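Local coordinates for methyl-accepting chemotaxis protein (PDB 6W3P) that probably senses small amino-acid-like ligands through its extracytoplasmic PDC (Cache) domain and passes the signal on to the chemotaxis machinery, at residues 140-145 against 158-163. Residues are numbered along the deposited sequence; the frame is centred on the assembly and turned at random.
Sequences VITYSK and GVDIPS. With SKJ (beta-methylnorleucine), chain C.
I141 and Y143 pair through their backbones with I161 and V159 in an antiparallel hairpin. The two short strand axes come within 4.4 Å and run at 153° to each other. I141 and I161 form one hydrogen-bonded pair: I141 N reaches I161 O at 2.8 Å, and I161 N returns to I141 O at 2.9 Å. Y143 and V159 form the next, with Y143 N 2.9 Å from V159 O and a less straight hydrogen bond back from V159 N to Y143 O. T142 and D160 make the non-hydrogen-bonded pair between them, and their side chains lie alongside each other on one face. T142 donates its hydroxyl to the carboxylate, OG1 to OD1 of D160 at 2.6 Å. The hydroxyl meets OD1 from above the carboxylate plane, 51° out of it. T142 OG1 lies beside its own backbone N (chi1 -63°), which turns it to D160. The other carboxylate oxygen, D160 OD2, accepts a hydrogen bond from the amino N of the bound beta-methylnorleucine, 2.7 Å away. This acid would probably stabilise the positive charge of an amino-acid ligand. OD1 also takes a hydrogen bond from Y82, OD2 one from N80, and the ligand is further held by Y131, D133, K113 and W115. V140 packs its CB 4.1 Å from CB of D160. On the opposite face Y143 and I161 meet at an oblique angle, CE1 of Y143 to CG1 of I161 at 3.8 Å. Both strands belong to the six-stranded antiparallel sheet of the PDC sensor domain, where strand 126-132 flanks 139-149 and strand 80-84 flanks 152-162. Y143, its hydroxyl hydrogen-bonded to N36, packs with V159 against the long helix 4-49, while T142 and S144 touch helix 114-119 on the ligand face.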
# COMPACT_ATOMS: atom_id res chain seq x y z
N VAL A 140 4.39 -6.97 -4.90
CA VAL A 140 3.01 -6.51 -5.03
C VAL A 140 2.40 -6.22 -3.69
O VAL A 140 2.80 -6.76 -2.68
CB VAL A 140 2.13 -7.53 -5.78
CG1 VAL A 140 2.62 -7.75 -7.20
CG2 VAL A 140 1.99 -8.85 -5.01
N ILE A 141 1.35 -5.39 -3.71
CA ILE A 141 0.41 -5.25 -2.62
C ILE A 141 -0.89 -5.85 -3.12
O ILE A 141 -1.31 -5.56 -4.26
CB ILE A 141 0.20 -3.76 -2.22
CG1 ILE A 141 1.52 -3.17 -1.72
CG2 ILE A 141 -0.93 -3.62 -1.20
CD1 ILE A 141 1.54 -1.65 -1.73
N THR A 142 -1.44 -6.76 -2.31
CA THR A 142 -2.67 -7.45 -2.68
C THR A 142 -3.83 -6.92 -1.85
O THR A 142 -3.73 -6.75 -0.65
CB THR A 142 -2.52 -8.97 -2.49
OG1 THR A 142 -1.51 -9.43 -3.37
CG2 THR A 142 -3.84 -9.71 -2.72
N TYR A 143 -4.94 -6.67 -2.54
CA TYR A 143 -6.22 -6.32 -1.94
C TYR A 143 -7.11 -7.54 -2.17
O TYR A 143 -7.31 -7.94 -3.33
CB TYR A 143 -6.80 -5.10 -2.68
CG TYR A 143 -5.90 -3.88 -2.65
CD1 TYR A 143 -4.81 -3.80 -3.50
CD2 TYR A 143 -6.00 -2.93 -1.64
CE1 TYR A 143 -3.93 -2.74 -3.43
CE2 TYR A 143 -5.06 -1.90 -1.51
CZ TYR A 143 -4.04 -1.81 -2.43
OH TYR A 143 -3.12 -0.76 -2.38
N SER A 144 -7.63 -8.11 -1.10
CA SER A 144 -8.47 -9.28 -1.24
C SER A 144 -9.80 -9.08 -0.56
O SER A 144 -9.93 -8.29 0.39
CB SER A 144 -7.76 -10.55 -0.77
OG SER A 144 -7.45 -10.47 0.58
N LYS A 145 -10.81 -9.82 -1.03
CA LYS A 145 -12.16 -9.66 -0.51
C LYS A 145 -12.94 -10.94 -0.75
O LYS A 145 -13.05 -11.41 -1.87
CB LYS A 145 -12.87 -8.49 -1.21
CG LYS A 145 -14.25 -8.13 -0.70
CD LYS A 145 -14.18 -7.65 0.73
CE LYS A 145 -15.38 -6.85 1.15
NZ LYS A 145 -16.65 -7.61 1.21
N GLY A 158 -8.88 -11.38 -5.46
CA GLY A 158 -7.61 -10.70 -5.19
C GLY A 158 -7.21 -9.83 -6.35
O GLY A 158 -7.45 -10.14 -7.53
N VAL A 159 -6.57 -8.73 -5.99
CA VAL A 159 -6.06 -7.75 -6.94
C VAL A 159 -4.64 -7.37 -6.53
O VAL A 159 -4.42 -6.96 -5.38
CB VAL A 159 -6.94 -6.48 -6.94
CG1 VAL A 159 -6.32 -5.41 -7.81
CG2 VAL A 159 -8.37 -6.78 -7.32
N ASP A 160 -3.68 -7.62 -7.43
CA ASP A 160 -2.28 -7.35 -7.12
C ASP A 160 -1.83 -6.09 -7.88
O ASP A 160 -1.90 -6.02 -9.11
CB ASP A 160 -1.39 -8.50 -7.61
CG ASP A 160 -1.60 -9.81 -6.90
OD1 ASP A 160 -2.28 -9.84 -5.87
OD2 ASP A 160 -1.05 -10.82 -7.44
N ILE A 161 -1.35 -5.12 -7.13
CA ILE A 161 -0.85 -3.87 -7.67
C ILE A 161 0.65 -3.81 -7.33
O ILE A 161 1.05 -4.08 -6.20
CB ILE A 161 -1.55 -2.66 -7.04
CG1 ILE A 161 -3.09 -2.75 -7.16
CG2 ILE A 161 -1.00 -1.33 -7.58
CD1 ILE A 161 -3.58 -2.81 -8.58
N PRO A 162 1.52 -3.47 -8.32
CA PRO A 162 2.97 -3.40 -8.02
C PRO A 162 3.24 -2.42 -6.90
O PRO A 162 2.73 -1.29 -6.91
CB PRO A 162 3.56 -2.89 -9.32
CG PRO A 162 2.59 -3.21 -10.38
CD PRO A 162 1.24 -3.18 -9.73
N SER A 163 3.98 -2.83 -5.89
CA SER A 163 4.37 -1.90 -4.83
C SER A 163 5.21 -0.75 -5.34
O SER A 163 5.10 0.35 -4.80
CB SER A 163 5.08 -2.60 -3.70
OG SER A 163 6.17 -3.24 -4.24
N SKJ C . -0.07 -12.78 -5.82
CA SKJ C . -0.88 -13.95 -5.50
C SKJ C . 0.04 -14.90 -4.75
O SKJ C . 1.28 -14.81 -4.84
CB SKJ C . -1.55 -14.57 -6.74
CG1 SKJ C . -2.69 -15.58 -6.44
CG2 SKJ C . -0.52 -15.17 -7.68
OXT SKJ C . -0.49 -15.81 -4.07
CAA SKJ C . 0.02 -15.92 -10.02
CAB SKJ C . -1.08 -15.36 -9.10